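Local coordinates for protein TBC1 domain family member 22A (Homo sapiens, PDB 2QFZ) that probably acts as a GTPase-activating protein for Rab-family GTPases through this Rab-GAP TBC domain, and also forms homodimers and binds 14-3-3 proteins, at residues F157-I162 against C262-W267; H238-L243 against Q303-F308; L289-K294 against A315-E320. One frame throughout, in Å; residues are numbered along the deposited sequence.

How the contacts relate
From the N terminus, the chain first closes contact 1, where helix 150-162 meets helix 260-270 across a loop of about 100 residues. Within that loop lies 238-243, whose partner 303-308 comes only after 262-267, so contact 2, closing a loop of about 60 residues, crosses contact 1; their nearest atoms stay about 15 Å apart. Contact 3 opens after contact 1 has closed, spans about 20 residues, and touches it where Cys262 SG lies 3.7 Å from Trp317 O. Contacts 2 and 3 cross, touching through Tyr242 with Leu289 and Phe308 with Trp292. Contact 1 thus ties the middle of the all-helical fold together, whereas contacts 2 and 3 fasten its C-terminal helices.

Contact 1: residues F157-I162 against C262-W267; sequences FFVVFI and CTIRLW
Phe157 and Trp267 meet obliquely, with Phe157 CE2 3.5 Å from Trp267 CZ3. The ring planes are inclined at 54° and the six-membered ring centroids lie 5.4 Å apart, values that fit neither a stack nor a T-shaped pair. Trp267 CE3 lies over one face of the phenyl ring, while Phe157 CD2 stands at the indole edge. Phe157 reaches this position because CG is anti to its carbonyl carbon (chi1 -65°), which swings the ring tip toward helix 260-270 although its CB does not point there. Within its own helix, Thr263 CG2 sits over the rim of one indole face, 3.4 Å above its plane.

Beside this aromatic pair, Ile264 bridges two valines. Its CG2 methyl packs 3.8 Å from Val160 CG2, and the two side chains run past each other in opposite directions. Ile264 CD1 is shared, lying 4.0 Å from both Val160 CG2 and Val159 CG1. The aromatic end is the tight part, buried on both sides and backed by Cys194 and Leu198 of helix 181-200; the Val159-Ile264 end is looser, and both of its residues are partly exposed. Arg56 and Trp60 of helix 56-63 also touch Val160.

Replacing Phe157 by alanine removes the whole ring, which is likely to leave Trp267 CZ3 without its aromatic neighbour and open a gap beside Leu198.

The segment axes cross at -88° and approach to 10.9 Å, so two nearly perpendicular helices meet over a short patch. Every contact across it is between apolar carbons, which implies that van der Waals contact and burial of apolar surface, not polar pairing, join these two segments of the Rab-GAP TBC domain.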
# COMPACT_ATOMS: atom_id res chain seq x y z
N PHE A 157 3.21 1.65 -6.18
CA PHE A 157 2.75 2.04 -7.52
C PHE A 157 3.96 2.37 -8.45
O PHE A 157 4.04 1.92 -9.57
CB PHE A 157 1.78 3.21 -7.39
CG PHE A 157 0.52 2.87 -6.67
CD1 PHE A 157 -0.40 2.02 -7.25
CD2 PHE A 157 0.24 3.38 -5.43
CE1 PHE A 157 -1.60 1.69 -6.62
CE2 PHE A 157 -0.96 3.05 -4.78
CZ PHE A 157 -1.88 2.22 -5.38
N PHE A 158 4.92 3.10 -7.94
CA PHE A 158 5.99 3.61 -8.76
C PHE A 158 6.87 2.45 -9.20
O PHE A 158 7.23 2.35 -10.37
CB PHE A 158 6.80 4.69 -8.02
CG PHE A 158 8.02 5.15 -8.78
CD1 PHE A 158 7.92 6.18 -9.74
CD2 PHE A 158 9.26 4.53 -8.58
CE1 PHE A 158 9.07 6.60 -10.47
CE2 PHE A 158 10.39 4.90 -9.31
CZ PHE A 158 10.31 5.96 -10.24
N VAL A 159 7.20 1.55 -8.27
CA VAL A 159 8.06 0.42 -8.57
C VAL A 159 7.37 -0.54 -9.53
O VAL A 159 7.95 -0.95 -10.51
CB VAL A 159 8.55 -0.29 -7.27
CG1 VAL A 159 9.08 -1.67 -7.58
CG2 VAL A 159 9.60 0.59 -6.57
N VAL A 160 6.10 -0.85 -9.29
CA VAL A 160 5.34 -1.70 -10.19
C VAL A 160 5.32 -1.10 -11.60
O VAL A 160 5.68 -1.80 -12.58
CB VAL A 160 3.91 -2.01 -9.61
CG1 VAL A 160 2.94 -2.56 -10.66
CG2 VAL A 160 4.02 -2.99 -8.44
N PHE A 161 4.97 0.19 -11.71
CA PHE A 161 4.83 0.84 -13.00
C PHE A 161 6.18 1.08 -13.71
O PHE A 161 6.27 0.87 -14.90
CB PHE A 161 4.02 2.15 -12.93
CG PHE A 161 2.64 1.99 -12.38
CD1 PHE A 161 1.94 0.78 -12.45
CD2 PHE A 161 1.98 3.09 -11.82
CE1 PHE A 161 0.64 0.67 -11.93
CE2 PHE A 161 0.68 2.97 -11.31
CZ PHE A 161 0.00 1.74 -11.38
N ILE A 162 7.24 1.44 -12.99
CA ILE A 162 8.53 1.63 -13.64
C ILE A 162 9.10 0.30 -14.13
O ILE A 162 9.82 0.27 -15.12
CB ILE A 162 9.54 2.41 -12.76
CG1 ILE A 162 10.64 3.01 -13.65
CG2 ILE A 162 10.14 1.53 -11.65
CD1 ILE A 162 11.25 4.26 -13.12
N CYS A 262 6.97 -7.85 -0.44
CA CYS A 262 5.79 -8.37 0.24
C CYS A 262 4.57 -7.42 0.13
O CYS A 262 3.44 -7.88 0.01
CB CYS A 262 6.13 -8.66 1.71
SG CYS A 262 7.31 -10.01 1.82
N THR A 263 4.81 -6.13 0.24
CA THR A 263 3.72 -5.12 0.17
C THR A 263 3.07 -5.22 -1.25
O THR A 263 1.86 -5.19 -1.40
CB THR A 263 4.27 -3.70 0.44
OG1 THR A 263 4.72 -3.57 1.81
CG2 THR A 263 3.21 -2.56 0.11
N ILE A 264 3.90 -5.41 -2.28
CA ILE A 264 3.39 -5.48 -3.65
C ILE A 264 2.44 -6.67 -3.77
O ILE A 264 1.33 -6.54 -4.26
CB ILE A 264 4.56 -5.49 -4.71
CG1 ILE A 264 5.18 -4.12 -4.76
CG2 ILE A 264 4.05 -5.98 -6.10
CD1 ILE A 264 6.54 -3.99 -5.53
N ARG A 265 2.84 -7.82 -3.24
CA ARG A 265 1.97 -8.97 -3.27
C ARG A 265 0.63 -8.81 -2.50
O ARG A 265 -0.47 -9.13 -3.00
CB ARG A 265 2.77 -10.19 -2.81
CG ARG A 265 1.99 -11.46 -2.70
CD ARG A 265 1.21 -11.85 -3.98
NE ARG A 265 0.37 -12.97 -3.65
CZ ARG A 265 -0.87 -12.90 -3.21
NH1 ARG A 265 -1.52 -11.74 -3.11
NH2 ARG A 265 -1.50 -14.03 -2.90
N LEU A 266 0.75 -8.34 -1.27
CA LEU A 266 -0.34 -7.94 -0.42
C LEU A 266 -1.32 -7.01 -1.15
O LEU A 266 -2.55 -7.21 -1.07
CB LEU A 266 0.25 -7.25 0.82
CG LEU A 266 -0.39 -7.36 2.21
CD1 LEU A 266 -0.40 -8.78 2.76
CD2 LEU A 266 0.36 -6.38 3.22
N TRP A 267 -0.80 -6.02 -1.89
CA TRP A 267 -1.70 -5.06 -2.56
C TRP A 267 -2.44 -5.66 -3.77
O TRP A 267 -3.49 -5.13 -4.11
CB TRP A 267 -1.01 -3.72 -2.92
CG TRP A 267 -0.67 -2.85 -1.72
CD1 TRP A 267 -0.63 -3.22 -0.41
CD2 TRP A 267 -0.28 -1.48 -1.76
NE1 TRP A 267 -0.25 -2.15 0.38
CE2 TRP A 267 -0.03 -1.08 -0.44
CE3 TRP A 267 -0.15 -0.54 -2.78
CZ2 TRP A 267 0.35 0.22 -0.13
CZ3 TRP A 267 0.24 0.74 -2.46
CH2 TRP A 267 0.50 1.10 -1.17

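Contact 2: residues H238-L243 against Q303-F308; sequences HEVRYL and QELLLF
Val240 lays its CG2 methyl against the end of Leu305, 3.6 Å from Leu305 CD2 and 3.9 Å from Leu305 CG. With CG1 anti to the backbone N (chi1 -179°), the valine turns its two methyls to different leucines: CG1 is the one nearer Leu306, at a looser 4.3 Å from Leu306 CD1. The same Leu305 CD2 also touches the CB of His238, 3.8 Å away, so one methyl serves two residues of the 238-243 segment. His238 takes part through this CB, while its ND1 is hydrogen-bonded to His234 O instead of to anything across the contact.

The backbone turn is consistent with both His238 and Val240 pointing CB toward helix 302-309. Glu239, with a positive phi of 60°, is the C-prime residue of a Schellman motif that ends helix 229-237, with Val240 N bonded to Leu235 O and Glu239 N to Asp236 O. The chain therefore turns between the two contacting residues.

Val240 also touches Phe302 and Leu309 of helix 302-309, while Phe245 of helix 242-251 packs on both Val240 and Leu306. The contact thus sits where the link between helices 229-237 and 242-251 lies against helix 302-309.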
# COMPACT_ATOMS: atom_id res chain seq x y z
N HIS A 238 1.34 -6.86 30.24
CA HIS A 238 2.67 -6.23 30.14
C HIS A 238 2.64 -4.77 29.68
O HIS A 238 3.64 -4.25 29.21
CB HIS A 238 3.56 -7.11 29.26
CG HIS A 238 3.77 -8.47 29.85
ND1 HIS A 238 2.87 -9.50 29.65
CD2 HIS A 238 4.69 -8.93 30.73
CE1 HIS A 238 3.26 -10.55 30.36
NE2 HIS A 238 4.35 -10.23 31.02
N GLU A 239 1.48 -4.11 29.84
CA GLU A 239 1.31 -2.69 29.60
C GLU A 239 1.63 -2.27 28.17
O GLU A 239 2.08 -1.16 27.97
CB GLU A 239 2.19 -1.86 30.58
CG GLU A 239 1.98 -2.19 32.08
CD GLU A 239 0.75 -1.54 32.67
OE1 GLU A 239 0.02 -0.85 31.93
OE2 GLU A 239 0.52 -1.71 33.89
N VAL A 240 1.43 -3.13 27.19
CA VAL A 240 1.54 -2.68 25.80
C VAL A 240 0.15 -2.37 25.27
O VAL A 240 -0.73 -3.24 25.31
CB VAL A 240 2.26 -3.72 24.86
CG1 VAL A 240 2.35 -3.14 23.42
CG2 VAL A 240 3.66 -4.06 25.40
N ARG A 241 -0.05 -1.12 24.82
CA ARG A 241 -1.29 -0.66 24.21
C ARG A 241 -1.24 -0.89 22.70
O ARG A 241 -0.20 -0.69 22.10
CB ARG A 241 -1.50 0.85 24.44
CG ARG A 241 -1.75 1.23 25.89
CD ARG A 241 -2.03 2.69 26.02
NE ARG A 241 -0.80 3.50 25.90
CZ ARG A 241 -0.56 4.39 24.96
NH1 ARG A 241 -1.44 4.62 23.98
NH2 ARG A 241 0.57 5.05 24.99
N TYR A 242 -2.35 -1.24 22.06
CA TYR A 242 -2.27 -1.49 20.62
C TYR A 242 -1.74 -0.28 19.83
O TYR A 242 -1.01 -0.45 18.88
CB TYR A 242 -3.60 -1.98 20.04
CG TYR A 242 -3.99 -3.38 20.44
CD1 TYR A 242 -4.45 -3.66 21.73
CD2 TYR A 242 -3.98 -4.41 19.51
CE1 TYR A 242 -4.84 -4.93 22.09
CE2 TYR A 242 -4.37 -5.70 19.85
CZ TYR A 242 -4.80 -5.95 21.14
OH TYR A 242 -5.19 -7.23 21.48
N LEU A 243 -2.04 0.92 20.28
CA LEU A 243 -1.67 2.14 19.56
C LEU A 243 -0.19 2.33 19.47
O LEU A 243 0.30 2.94 18.49
CB LEU A 243 -2.29 3.36 20.24
CG LEU A 243 -2.39 4.68 19.49
CD1 LEU A 243 -3.25 4.57 18.24
CD2 LEU A 243 -2.98 5.72 20.45
N GLN A 303 9.66 -3.55 27.58
CA GLN A 303 10.51 -2.84 26.60
C GLN A 303 10.83 -3.70 25.37
O GLN A 303 10.76 -3.24 24.23
CB GLN A 303 11.82 -2.38 27.28
CG GLN A 303 12.73 -1.47 26.43
CD GLN A 303 14.18 -1.39 26.99
OE1 GLN A 303 14.51 -1.98 28.03
NE2 GLN A 303 15.05 -0.66 26.28
N GLU A 304 11.22 -4.94 25.60
CA GLU A 304 11.52 -5.87 24.52
C GLU A 304 10.28 -6.35 23.80
O GLU A 304 10.36 -6.65 22.63
CB GLU A 304 12.31 -7.09 25.05
CG GLU A 304 13.71 -6.76 25.50
CD GLU A 304 14.58 -8.01 25.77
OE1 GLU A 304 15.79 -7.87 25.94
OE2 GLU A 304 14.05 -9.13 25.81
N LEU A 305 9.14 -6.45 24.51
CA LEU A 305 7.86 -6.80 23.90
C LEU A 305 7.41 -5.76 22.86
O LEU A 305 7.11 -6.10 21.71
CB LEU A 305 6.76 -6.96 24.95
CG LEU A 305 5.38 -7.36 24.41
CD1 LEU A 305 5.46 -8.58 23.49
CD2 LEU A 305 4.34 -7.59 25.57
N LEU A 306 7.37 -4.51 23.28
CA LEU A 306 7.12 -3.41 22.35
C LEU A 306 8.17 -3.35 21.19
O LEU A 306 7.78 -3.24 20.05
CB LEU A 306 7.00 -2.07 23.13
CG LEU A 306 6.66 -0.82 22.31
CD1 LEU A 306 5.46 -1.10 21.36
CD2 LEU A 306 6.39 0.34 23.18
N LEU A 307 9.46 -3.49 21.48
CA LEU A 307 10.51 -3.52 20.43
C LEU A 307 10.30 -4.57 19.38
O LEU A 307 10.49 -4.29 18.22
CB LEU A 307 11.92 -3.71 20.99
CG LEU A 307 12.46 -2.44 21.67
CD1 LEU A 307 13.46 -2.86 22.76
CD2 LEU A 307 13.09 -1.43 20.68
N PHE A 308 9.91 -5.78 19.81
CA PHE A 308 9.61 -6.92 18.96
C PHE A 308 8.40 -6.63 18.03
O PHE A 308 8.46 -6.85 16.84
CB PHE A 308 9.31 -8.16 19.84
CG PHE A 308 8.97 -9.40 19.06
CD1 PHE A 308 9.95 -10.07 18.34
CD2 PHE A 308 7.67 -9.91 19.06
CE1 PHE A 308 9.64 -11.22 17.61
CE2 PHE A 308 7.36 -11.05 18.32
CZ PHE A 308 8.37 -11.71 17.61

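Contact 3: residues L289-K294 against A315-E320; sequences LVRWRK and AHWDDE
The junction between helices 276-291 and 293-298 meets the loop leading into helix 319-335 through a pair of tryptophans. Trp292, at the N-cap position of helix 293-298, approaches Trp317 from the opposite direction, its CH2 3.3 Å from Trp317 CZ2. Their ring planes are only 15° apart, yet the six-membered centroids are 5.3 Å apart: the rings are slid along each other and barely overlap.

Arg291 runs past Trp317 in the opposite direction, its NE 3.8 Å from Trp317 CZ2, with guanidinium and indole planes 18° apart. Chi1 of 161° sets Arg291 CG over the rim of one face of the neighbouring Trp292 ring, 3.7 Å above its plane, and the chi2 bend then directs the remainder. Arg291 is exposed, whereas both tryptophans are buried; Trp317 NE1 is buried without a polar partner.

Pro313 and Leu312 touch Trp292, and Ile322 and Leu325 touch Trp317 from helix 319-335. That helix starts after Asp318, an N-cap whose OD2 accepts a weak bond from Glu320 N at 3.0 Å. The result is a near-parallel, barely overlapping tryptophan pair by which one helix-helix junction is packed against the loop entering the last modelled helix of this all-helical TBC fold.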
# COMPACT_ATOMS: atom_id res chain seq x y z
N LEU A 289 -0.40 -10.05 13.78
CA LEU A 289 -0.13 -10.13 15.20
C LEU A 289 -0.08 -11.60 15.73
O LEU A 289 0.87 -11.99 16.41
CB LEU A 289 -1.15 -9.27 15.97
CG LEU A 289 -0.90 -9.02 17.45
CD1 LEU A 289 0.42 -8.34 17.73
CD2 LEU A 289 -2.06 -8.19 17.98
N VAL A 290 -1.09 -12.40 15.39
CA VAL A 290 -1.21 -13.71 15.97
C VAL A 290 -0.31 -14.74 15.30
O VAL A 290 -0.11 -15.79 15.87
CB VAL A 290 -2.70 -14.20 16.14
CG1 VAL A 290 -3.49 -13.22 17.03
CG2 VAL A 290 -3.42 -14.45 14.84
N ARG A 291 0.28 -14.40 14.14
CA ARG A 291 1.37 -15.15 13.52
C ARG A 291 2.55 -15.33 14.50
O ARG A 291 3.18 -16.39 14.52
CB ARG A 291 1.81 -14.48 12.19
CG ARG A 291 3.20 -14.84 11.63
CD ARG A 291 3.29 -16.24 10.97
NE ARG A 291 4.67 -16.51 10.54
CZ ARG A 291 5.65 -16.98 11.33
NH1 ARG A 291 5.43 -17.23 12.62
NH2 ARG A 291 6.86 -17.19 10.84
N TRP A 292 2.84 -14.32 15.33
CA TRP A 292 3.94 -14.48 16.33
C TRP A 292 3.44 -14.64 17.73
O TRP A 292 4.08 -14.21 18.69
CB TRP A 292 4.90 -13.32 16.26
CG TRP A 292 5.79 -13.40 15.07
CD1 TRP A 292 6.93 -14.17 14.91
CD2 TRP A 292 5.61 -12.71 13.85
NE1 TRP A 292 7.46 -13.98 13.68
CE2 TRP A 292 6.67 -13.09 13.00
CE3 TRP A 292 4.65 -11.82 13.39
CZ2 TRP A 292 6.80 -12.59 11.73
CZ3 TRP A 292 4.78 -11.32 12.15
CH2 TRP A 292 5.84 -11.71 11.31
N ARG A 293 2.29 -15.28 17.88
CA ARG A 293 1.72 -15.42 19.17
C ARG A 293 2.71 -16.10 20.14
O ARG A 293 2.76 -15.74 21.32
CB ARG A 293 0.37 -16.13 19.12
CG ARG A 293 0.38 -17.54 18.59
CD ARG A 293 -1.04 -18.16 18.65
NE ARG A 293 -1.76 -17.83 19.89
CZ ARG A 293 -1.69 -18.50 21.04
NH1 ARG A 293 -0.93 -19.59 21.20
NH2 ARG A 293 -2.42 -18.08 22.07
N LYS A 294 3.50 -17.06 19.64
CA LYS A 294 4.46 -17.83 20.45
C LYS A 294 5.56 -16.95 21.03
O LYS A 294 5.79 -16.95 22.24
CB LYS A 294 5.10 -18.95 19.58
CG LYS A 294 6.33 -19.69 20.20
N ALA A 315 12.40 -9.83 7.38
CA ALA A 315 13.36 -9.52 6.30
C ALA A 315 13.53 -10.70 5.31
O ALA A 315 13.88 -10.52 4.16
CB ALA A 315 14.68 -9.11 6.90
N HIS A 316 13.25 -11.91 5.77
CA HIS A 316 13.41 -13.09 4.94
C HIS A 316 12.10 -13.53 4.29
O HIS A 316 12.05 -14.57 3.63
CB HIS A 316 13.98 -14.23 5.78
CG HIS A 316 13.08 -14.68 6.89
ND1 HIS A 316 13.06 -14.06 8.11
CD2 HIS A 316 12.16 -15.66 6.94
CE1 HIS A 316 12.17 -14.65 8.89
NE2 HIS A 316 11.61 -15.63 8.20
N TRP A 317 11.03 -12.77 4.48
CA TRP A 317 9.72 -13.20 4.03
C TRP A 317 9.60 -13.24 2.50
O TRP A 317 10.17 -12.43 1.82
CB TRP A 317 8.61 -12.33 4.65
CG TRP A 317 8.09 -12.88 5.92
CD1 TRP A 317 8.75 -13.69 6.81
CD2 TRP A 317 6.78 -12.68 6.45
NE1 TRP A 317 7.94 -14.00 7.84
CE2 TRP A 317 6.72 -13.40 7.66
CE3 TRP A 317 5.67 -11.93 6.05
CZ2 TRP A 317 5.58 -13.41 8.46
CZ3 TRP A 317 4.52 -11.96 6.85
CH2 TRP A 317 4.49 -12.68 8.03
N ASP A 318 8.85 -14.23 2.01
CA ASP A 318 8.63 -14.44 0.57
C ASP A 318 7.13 -14.65 0.31
O ASP A 318 6.31 -14.42 1.22
CB ASP A 318 9.49 -15.61 -0.00
CG ASP A 318 9.26 -16.98 0.71
OD1 ASP A 318 10.28 -17.61 1.10
OD2 ASP A 318 8.10 -17.45 0.85
N ASP A 319 6.78 -15.05 -0.91
CA ASP A 319 5.38 -15.07 -1.34
C ASP A 319 4.61 -16.11 -0.55
O ASP A 319 3.46 -15.90 -0.24
CB ASP A 319 5.27 -15.33 -2.86
N GLU A 320 5.25 -17.21 -0.20
CA GLU A 320 4.63 -18.22 0.65
C GLU A 320 4.13 -17.63 1.98
O GLU A 320 3.08 -18.01 2.45
CB GLU A 320 5.59 -19.39 0.93